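Local coordinates for angiopoietin-related protein 6 (Homo sapiens, PDB 6Y43), which probably acts as a secreted angiopoietin-like growth factor, with a calcium-binding fibrinogen-like globular domain, at residues R54-V59 / D76-L81; V99-W104 / R211-L216. One frame throughout, in Å; residues are numbered along the deposited sequence.

Strand 48-54 ties the two contacts together. It pairs with strand 79-80 on the side of interaction 1 and with strand 212-219 on the side of interaction 2, and its last residue, R54, belongs to the first contact. The junction is direct: R54 N lies 2.7 Å from A213 O, a probable hydrogen bond, and the side chain of K212 packs against R54 and Q55. The centres of the two contacts are about 11 Å apart. Interaction 1 ties down the loop that leaves this sheet, whereas interaction 2 joins two of its strands. The calcium ion is held by a separate part of the domain, by D154, D156, Y158 and G160.

Interaction 1. Residues R54-V59 / D76-L81; sequences RQDGSV and DGEYWL. With EDO (1,2-ethanediol), chain C.
With CG anti to its own carbonyl carbon (chi1 -69°) and CD anti to CA (chi2 -166°), E78 reaches straight into the bend of residues 54-59, where its carboxylate meets a row of backbone N-H groups. OE2 is gripped by three of them. Q55 N meets the anti lone pair of E78 OE2 at 2.8 Å, in an almost straight bond, while the N-H groups of D56 and G57 approach from above the carboxylate plane. The other oxygen, E78 OE1, accepts from V59 N at 3.1 Å and from a water that also joins R54 NH2 to V59 O. Both oxygens are thus held, and the carboxylate has little scope to turn. R54 NE stands 4.0 Å from E78 OE2, beyond a salt bridge, and the arginine's NH1 is spent on the carbonyls of L180 and G182; its charge may still help to stabilise the carboxylate. D56 OD1 comes within 3.5 Å of E78 OE2, a like charge, and the bonds it accepts from S58 OG at 2.6 Å and from S58 N, on one face of its plane, probably offset some of the repulsion. Nearer the backbone of the glutamate, V59 CG2 packs on E78 CB at 3.8 Å. The amide of Q55 is bridged to D76 O by an ethanediol, probably from the crystallisation liquor. A loop that turns its backbone N-H groups inward on a buried glutamate, with an Asx turn at D56, follows strand 48-54 in this fibrinogen-like domain.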
ATOM      1  N   ARG A  54      -2.898  -4.376  -6.008  1.00  7.65           N
ATOM      2  CA  ARG A  54      -4.091  -4.628  -6.805  1.00  6.47           C
ATOM      3  C   ARG A  54      -3.694  -4.960  -8.236  1.00  7.95           C
ATOM      4  O   ARG A  54      -2.822  -4.300  -8.802  1.00  9.14           O
ATOM      5  CB  ARG A  54      -4.990  -3.404  -6.889  1.00  7.91           C
ATOM      6  CG  ARG A  54      -5.270  -2.665  -5.590  1.00  8.59           C
ATOM      7  CD  ARG A  54      -5.897  -3.593  -4.582  1.00  8.74           C
ATOM      8  NE  ARG A  54      -7.231  -4.066  -4.946  1.00  9.18           N
ATOM      9  CZ  ARG A  54      -8.356  -3.389  -4.757  1.00  8.91           C
ATOM     10  NH1 ARG A  54      -8.324  -2.168  -4.245  1.00  9.79           N
ATOM     11  NH2 ARG A  54      -9.533  -3.923  -5.077  1.00  9.39           N
ATOM     12  N   GLN A  55      -4.380  -5.923  -8.849  1.00 10.09           N
ATOM     13  CA  GLN A  55      -3.992  -6.282 -10.209  1.00  9.45           C
ATOM     14  C   GLN A  55      -5.032  -7.102 -10.958  1.00 12.59           C
ATOM     15  O   GLN A  55      -4.938  -7.232 -12.185  1.00 14.55           O
ATOM     16  CB  GLN A  55      -2.668  -7.048 -10.203  1.00 11.67           C
ATOM     17  CG  GLN A  55      -2.749  -8.407  -9.489  1.00 11.20           C
ATOM     18  CD  GLN A  55      -1.392  -9.084  -9.348  1.00 16.90           C
ATOM     19  OE1 GLN A  55      -0.367  -8.416  -9.221  1.00 24.72           O
ATOM     20  NE2 GLN A  55      -1.382 -10.404  -9.404  1.00 21.26           N
ATOM     21  N   ASP A  56      -6.009  -7.672 -10.263  1.00 11.49           N
ATOM     22  CA  ASP A  56      -6.955  -8.512 -10.993  1.00 13.58           C
ATOM     23  C   ASP A  56      -8.330  -8.717 -10.366  1.00 14.25           C
ATOM     24  O   ASP A  56      -9.142  -9.481 -10.907  1.00 12.19           O
ATOM     25  CB  ASP A  56      -6.311  -9.886 -11.248  1.00 14.02           C
ATOM     26  CG  ASP A  56      -6.025 -10.662  -9.958  1.00 14.70           C
ATOM     27  OD1 ASP A  56      -6.515 -10.275  -8.879  1.00 13.71           O
ATOM     28  OD2 ASP A  56      -5.344 -11.722 -10.020  1.00 17.30           O
ATOM     29  N   GLY A  57      -8.629  -8.017  -9.269  1.00 10.93           N
ATOM     30  CA  GLY A  57      -9.954  -8.117  -8.694  1.00 14.94           C
ATOM     31  C   GLY A  57     -10.261  -9.413  -7.969  1.00 12.25           C
ATOM     32  O   GLY A  57     -11.436  -9.699  -7.700  1.00 15.91           O
ATOM     33  N   SER A  58      -9.245 -10.188  -7.608  1.00 11.61           N
ATOM     34  CA  SER A  58      -9.514 -11.487  -7.019  1.00 11.92           C
ATOM     35  C   SER A  58      -9.787 -11.432  -5.530  1.00 12.99           C
ATOM     36  O   SER A  58     -10.315 -12.403  -4.988  1.00 18.12           O
ATOM     37  CB  SER A  58      -8.341 -12.437  -7.278  1.00 13.92           C
ATOM     38  OG  SER A  58      -7.115 -11.865  -6.870  1.00 12.65           O
ATOM     39  N   VAL A  59      -9.475 -10.325  -4.853  1.00  9.47           N
ATOM     40  CA  VAL A  59      -9.572 -10.243  -3.400  1.00 10.98           C
ATOM     41  C   VAL A  59     -10.529  -9.125  -3.054  1.00 12.26           C
ATOM     42  O   VAL A  59     -10.464  -8.051  -3.653  1.00 11.57           O
ATOM     43  CB  VAL A  59      -8.179 -10.007  -2.788  1.00  8.13           C
ATOM     44  CG1 VAL A  59      -8.252  -9.626  -1.326  1.00 11.24           C
ATOM     45  CG2 VAL A  59      -7.292 -11.230  -2.994  1.00 10.96           C
ATOM     46  N   ASP A  76       1.397 -13.893  -3.264  1.00  9.70           N
ATOM     47  CA  ASP A  76       1.651 -14.134  -4.681  1.00 11.98           C
ATOM     48  C   ASP A  76       0.726 -13.327  -5.575  1.00  9.97           C
ATOM     49  O   ASP A  76       0.912 -13.321  -6.803  1.00 12.73           O
ATOM     50  CB  ASP A  76       1.528 -15.628  -5.008  1.00 11.33           C
ATOM     51  CG  ASP A  76       0.130 -16.202  -4.741  1.00 16.30           C
ATOM     52  OD1 ASP A  76      -0.490 -15.915  -3.693  1.00 17.80           O
ATOM     53  OD2 ASP A  76      -0.351 -16.995  -5.570  1.00 26.04           O
ATOM     54  N   GLY A  77      -0.232 -12.595  -5.006  1.00 11.30           N
ATOM     55  CA  GLY A  77      -1.272 -11.947  -5.790  1.00 10.11           C
ATOM     56  C   GLY A  77      -1.693 -10.635  -5.165  1.00  9.98           C
ATOM     57  O   GLY A  77      -0.843  -9.846  -4.731  1.00  9.57           O
ATOM     58  N   GLU A  78      -2.991 -10.387  -5.131  1.00  8.08           N
ATOM     59  CA  GLU A  78      -3.511  -9.191  -4.479  1.00  9.39           C
ATOM     60  C   GLU A  78      -3.475  -9.391  -2.976  1.00  8.89           C
ATOM     61  O   GLU A  78      -3.822 -10.468  -2.469  1.00  9.19           O
ATOM     62  CB  GLU A  78      -4.934  -8.910  -4.933  1.00  8.67           C
ATOM     63  CG  GLU A  78      -5.049  -8.485  -6.369  1.00  9.05           C
ATOM     64  CD  GLU A  78      -6.427  -7.892  -6.652  1.00 11.42           C
ATOM     65  OE1 GLU A  78      -7.393  -8.291  -5.964  1.00 12.60           O
ATOM     66  OE2 GLU A  78      -6.534  -7.030  -7.542  1.00 10.27           O
ATOM     67  N   TYR A  79      -3.041  -8.362  -2.256  1.00  8.18           N
ATOM     68  CA  TYR A  79      -3.076  -8.481  -0.811  1.00  7.44           C
ATOM     69  C   TYR A  79      -2.900  -7.136  -0.133  1.00  8.03           C
ATOM     70  O   TYR A  79      -2.557  -6.132  -0.759  1.00  7.62           O
ATOM     71  CB  TYR A  79      -2.029  -9.467  -0.286  1.00  8.62           C
ATOM     72  CG  TYR A  79      -0.561  -9.063  -0.289  1.00  9.20           C
ATOM     73  CD1 TYR A  79       0.216  -9.221  -1.427  1.00  7.89           C
ATOM     74  CD2 TYR A  79       0.069  -8.610   0.867  1.00  8.34           C
ATOM     75  CE1 TYR A  79       1.568  -8.926  -1.415  1.00  8.62           C
ATOM     76  CE2 TYR A  79       1.403  -8.296   0.874  1.00  7.83           C
ATOM     77  CZ  TYR A  79       2.151  -8.480  -0.274  1.00  8.29           C
ATOM     78  OH  TYR A  79       3.480  -8.205  -0.263  1.00  9.97           O
ATOM     79  N   TRP A  80      -3.163  -7.163   1.176  1.00  7.51           N
ATOM     80  CA  TRP A  80      -2.964  -6.066   2.116  1.00  7.64           C
ATOM     81  C   TRP A  80      -2.206  -6.654   3.296  1.00  7.14           C
ATOM     82  O   TRP A  80      -2.727  -7.538   3.980  1.00  8.43           O
ATOM     83  CB  TRP A  80      -4.313  -5.501   2.577  1.00  8.02           C
ATOM     84  CG  TRP A  80      -4.243  -4.490   3.673  1.00  8.09           C
ATOM     85  CD1 TRP A  80      -4.591  -4.667   4.986  1.00  9.85           C
ATOM     86  CD2 TRP A  80      -3.862  -3.107   3.541  1.00  8.30           C
ATOM     87  NE1 TRP A  80      -4.407  -3.485   5.688  1.00  9.56           N
ATOM     88  CE2 TRP A  80      -3.955  -2.523   4.816  1.00  9.63           C
ATOM     89  CE3 TRP A  80      -3.407  -2.328   2.470  1.00 10.41           C
ATOM     90  CZ2 TRP A  80      -3.651  -1.171   5.051  1.00 10.35           C
ATOM     91  CZ3 TRP A  80      -3.081  -1.000   2.709  1.00  8.21           C
ATOM     92  CH2 TRP A  80      -3.212  -0.437   3.995  1.00  8.36           C
ATOM     93  N   LEU A  81      -0.984  -6.173   3.540  1.00  8.01           N
ATOM     94  CA  LEU A  81      -0.142  -6.822   4.545  1.00 10.20           C
ATOM     95  C   LEU A  81      -0.745  -6.710   5.937  1.00  9.14           C
ATOM     96  O   LEU A  81      -0.576  -7.625   6.759  1.00 10.17           O
ATOM     97  CB  LEU A  81       1.268  -6.232   4.533  1.00  9.78           C
ATOM     98  CG  LEU A  81       2.288  -6.895   5.455  1.00 11.37           C
ATOM     99  CD1 LEU A  81       2.428  -8.388   5.070  1.00 14.58           C
ATOM    100  CD2 LEU A  81       3.624  -6.176   5.385  1.00 14.91           C
TER
HETATM  101  C1  EDO C 502       2.649 -11.157  -8.701  1.00 21.04           C
HETATM  102  O1  EDO C 502       1.353 -11.699  -9.003  1.00 21.57           O
HETATM  103  C2  EDO C 502       2.975 -10.028  -9.665  1.00 25.40           C
HETATM  104  O2  EDO C 502       2.114  -8.934  -9.336  1.00 26.35           O
HETATM  105  O   HOH W   1      -9.462  -6.652  -5.800  1.00 11.87           O
HETATM  106  O   HOH W   2      -4.811 -12.703  -5.655  1.00 15.22           O

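Interaction 2. Residues V99-W104 / R211-L216; sequences VLLEDW and RKAAML
Strands 99-102 and 212-216 run antiparallel, their axes 4.7 Å apart, with L100-A214 and E102-K212 as hydrogen-bonded pairs and V99-M215 and L101-A213 as non-hydrogen-bonded ones. At one end R211 and K212 both face E102, a classic beta bulge: E102 O takes the N-H of K212 and, more weakly, that of R211. E102 holds CG anti to its backbone N (chi1 -177°) and extends beside K212, the two side chains pointing the same way. E102 OE1 receives K212 NZ on the syn side at 3.1 Å, in a salt bridge. E102 OE2 lies at the edge of the R211 guanidinium, whose plane is almost perpendicular to the carboxylate, and forms a salt bridge with R211 NH1, though the modelled separation is too short to be taken literally. W104 meets the aliphatic part of the same arginine. R211 CB sits over the centre of the indole, 3.6 Å from the centroid of the five-membered ring in a CH-pi contact, and R211 CD lies 3.6 Å from W104 CE3 on the six-membered ring. An alanine in place of W104 removes the ring under R211 CB and CD, and the arginine chain would probably be freer to turn, its guanidinium less firmly set against E102. On the face of the sheet that carries E102, L100 CG meets L216 CD1 at 3.7 Å, the two leucines crossing at about a right angle; on the other, L101 CD2 touches A213 CB at 4.1 Å. One carboxylate therefore faces two cations, which would probably keep E102 ionised and add a charged clasp to the backbone bonds of the bulge.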
ATOM      1  N   VAL A  99       4.852   4.141  -4.401  1.00  8.49           N
ATOM      2  CA  VAL A  99       3.560   3.761  -4.956  1.00  8.85           C
ATOM      3  C   VAL A  99       3.764   3.558  -6.441  1.00  8.54           C
ATOM      4  O   VAL A  99       4.288   4.444  -7.126  1.00  9.40           O
ATOM      5  CB  VAL A  99       2.470   4.814  -4.691  1.00  6.57           C
ATOM      6  CG1 VAL A  99       1.199   4.424  -5.375  1.00  9.71           C
ATOM      7  CG2 VAL A  99       2.229   4.974  -3.184  1.00  8.50           C
ATOM      8  N   LEU A 100       3.357   2.402  -6.936  1.00  8.74           N
ATOM      9  CA  LEU A 100       3.509   2.051  -8.343  1.00  8.48           C
ATOM     10  C   LEU A 100       2.120   1.923  -8.947  1.00 10.47           C
ATOM     11  O   LEU A 100       1.268   1.224  -8.386  1.00 10.92           O
ATOM     12  CB  LEU A 100       4.266   0.735  -8.492  1.00 10.25           C
ATOM     13  CG  LEU A 100       5.685   0.677  -7.944  1.00 13.91           C
ATOM     14  CD1 LEU A 100       6.235  -0.717  -8.143  1.00 15.33           C
ATOM     15  CD2 LEU A 100       6.582   1.687  -8.636  1.00 14.71           C
ATOM     16  N   LEU A 101       1.899   2.572 -10.092  1.00  8.54           N
ATOM     17  CA  LEU A 101       0.602   2.601 -10.744  1.00  8.22           C
ATOM     18  C   LEU A 101       0.744   2.235 -12.211  1.00  8.73           C
ATOM     19  O   LEU A 101       1.742   2.579 -12.851  1.00 10.23           O
ATOM     20  CB  LEU A 101      -0.019   3.995 -10.652  1.00  7.98           C
ATOM     21  CG  LEU A 101      -0.004   4.648  -9.268  1.00  8.80           C
ATOM     22  CD1 LEU A 101      -0.388   6.099  -9.398  1.00 11.59           C
ATOM     23  CD2 LEU A 101      -0.980   3.899  -8.337  1.00 12.16           C
ATOM     24  N   GLU A 102      -0.281   1.573 -12.752  1.00 10.11           N
ATOM     25  CA  GLU A 102      -0.359   1.327 -14.189  1.00 11.33           C
ATOM     26  C   GLU A 102      -1.800   1.486 -14.649  1.00  8.62           C
ATOM     27  O   GLU A 102      -2.710   0.892 -14.055  1.00 10.30           O
ATOM     28  CB  GLU A 102       0.148  -0.080 -14.537  1.00 13.50           C
ATOM     29  CG  GLU A 102       0.193  -0.437 -16.006  1.00 22.81           C
ATOM     30  CD  GLU A 102       0.678  -1.867 -16.252  1.00 29.73           C
ATOM     31  OE1 GLU A 102       1.374  -2.427 -15.360  1.00 25.17           O
ATOM     32  OE2 GLU A 102       0.355  -2.443 -17.333  1.00 32.41           O
ATOM     33  N   ASP A 103      -1.985   2.222 -15.749  1.00  8.85           N
ATOM     34  CA  ASP A 103      -3.301   2.372 -16.348  1.00  9.35           C
ATOM     35  C   ASP A 103      -3.533   1.299 -17.409  1.00 10.79           C
ATOM     36  O   ASP A 103      -2.679   0.447 -17.688  1.00 11.47           O
ATOM     37  CB  ASP A 103      -3.516   3.801 -16.864  1.00 10.12           C
ATOM     38  CG  ASP A 103      -2.815   4.131 -18.187  1.00 11.93           C
ATOM     39  OD1 ASP A 103      -2.316   3.243 -18.915  1.00 12.14           O
ATOM     40  OD2 ASP A 103      -2.783   5.356 -18.490  1.00 13.25           O
ATOM     41  N   TRP A 104      -4.748   1.288 -17.949  1.00  9.39           N
ATOM     42  CA  TRP A 104      -5.142   0.231 -18.869  1.00 12.36           C
ATOM     43  C   TRP A 104      -4.539   0.416 -20.257  1.00 13.20           C
ATOM     44  O   TRP A 104      -4.681  -0.473 -21.100  1.00 14.39           O
ATOM     45  CB  TRP A 104      -6.666   0.132 -18.942  1.00 12.60           C
ATOM     46  CG  TRP A 104      -7.233  -0.468 -17.685  1.00 11.11           C
ATOM     47  CD1 TRP A 104      -7.564   0.194 -16.539  1.00 12.44           C
ATOM     48  CD2 TRP A 104      -7.514  -1.854 -17.442  1.00 10.65           C
ATOM     49  NE1 TRP A 104      -8.030  -0.691 -15.593  1.00 10.29           N
ATOM     50  CE2 TRP A 104      -8.020  -1.953 -16.126  1.00 11.03           C
ATOM     51  CE3 TRP A 104      -7.379  -3.020 -18.206  1.00 12.84           C
ATOM     52  CZ2 TRP A 104      -8.395  -3.174 -15.559  1.00 13.36           C
ATOM     53  CZ3 TRP A 104      -7.755  -4.233 -17.649  1.00 15.32           C
ATOM     54  CH2 TRP A 104      -8.248  -4.302 -16.332  1.00 15.22           C
ATOM     55  N   ARG A 211      -5.331  -0.241 -13.625  1.00  9.14           N
ATOM     56  CA  ARG A 211      -5.173  -1.677 -13.861  1.00  8.40           C
ATOM     57  C   ARG A 211      -4.326  -2.342 -12.780  1.00 10.54           C
ATOM     58  O   ARG A 211      -4.615  -3.463 -12.361  1.00 12.34           O
ATOM     59  CB  ARG A 211      -4.555  -1.920 -15.234  1.00 11.57           C
ATOM     60  CG  ARG A 211      -4.353  -3.389 -15.527  1.00 16.11           C
ATOM     61  CD  ARG A 211      -4.089  -3.622 -17.008  1.00 18.49           C
ATOM     62  NE  ARG A 211      -2.805  -3.101 -17.460  1.00 26.76           N
ATOM     63  CZ  ARG A 211      -2.437  -3.026 -18.743  1.00 31.96           C
ATOM     64  NH1 ARG A 211      -1.252  -2.542 -19.052  1.00 26.04           N
ATOM     65  NH2 ARG A 211      -3.252  -3.439 -19.719  1.00 37.18           N
ATOM     66  N   LYS A 212      -3.240  -1.695 -12.373  1.00  9.58           N
ATOM     67  CA  LYS A 212      -2.344  -2.229 -11.356  1.00  8.80           C
ATOM     68  C   LYS A 212      -2.001  -1.104 -10.403  1.00  9.54           C
ATOM     69  O   LYS A 212      -1.833   0.050 -10.805  1.00  9.63           O
ATOM     70  CB  LYS A 212      -1.072  -2.840 -11.943  1.00 14.84           C
ATOM     71  CG  LYS A 212      -1.285  -3.813 -13.050  1.00 21.75           C
ATOM     72  CD  LYS A 212      -0.228  -4.943 -12.984  1.00 30.98           C
ATOM     73  CE  LYS A 212      -0.267  -5.718 -14.320  1.00 36.16           C
ATOM     74  NZ  LYS A 212       0.998  -5.528 -15.103  1.00 39.76           N
ATOM     75  N   ALA A 213      -1.931  -1.440  -9.129  1.00  8.01           N
ATOM     76  CA  ALA A 213      -1.492  -0.496  -8.117  1.00  8.35           C
ATOM     77  C   ALA A 213      -0.760  -1.268  -7.036  1.00  9.97           C
ATOM     78  O   ALA A 213      -1.129  -2.397  -6.728  1.00  9.93           O
ATOM     79  CB  ALA A 213      -2.666   0.268  -7.514  1.00  8.31           C
ATOM     80  N   ALA A 214       0.280  -0.672  -6.463  1.00  7.48           N
ATOM     81  CA  ALA A 214       0.942  -1.326  -5.340  1.00  9.03           C
ATOM     82  C   ALA A 214       1.623  -0.283  -4.477  1.00  8.94           C
ATOM     83  O   ALA A 214       1.988   0.792  -4.950  1.00  9.52           O
ATOM     84  CB  ALA A 214       1.983  -2.363  -5.803  1.00  8.31           C
ATOM     85  N   MET A 215       1.751  -0.601  -3.200  1.00  7.10           N
ATOM     86  CA  MET A 215       2.408   0.231  -2.210  1.00  8.63           C
ATOM     87  C   MET A 215       3.555  -0.574  -1.628  1.00  7.89           C
ATOM     88  O   MET A 215       3.365  -1.736  -1.236  1.00  8.70           O
ATOM     89  CB  MET A 215       1.445   0.654  -1.102  1.00  9.94           C
ATOM     90  CG  MET A 215       0.185   1.311  -1.631  1.00 10.21           C
ATOM     91  SD  MET A 215      -1.014   1.754  -0.345  1.00 10.83           S
ATOM     92  CE  MET A 215      -0.184   3.107   0.504  1.00 14.06           C
ATOM     93  N   LEU A 216       4.751   0.011  -1.609  1.00  8.76           N
ATOM     94  CA  LEU A 216       5.938  -0.740  -1.199  1.00  9.27           C
ATOM     95  C   LEU A 216       6.765   0.116  -0.248  1.00  8.96           C
ATOM     96  O   LEU A 216       6.768   1.338  -0.348  1.00 10.01           O
ATOM     97  CB  LEU A 216       6.773  -1.156  -2.412  1.00 11.91           C
ATOM     98  CG  LEU A 216       6.000  -1.738  -3.618  1.00 11.54           C
ATOM     99  CD1 LEU A 216       5.459  -0.657  -4.502  1.00 14.43           C
ATOM    100  CD2 LEU A 216       6.980  -2.606  -4.324  1.00 16.42           C
TER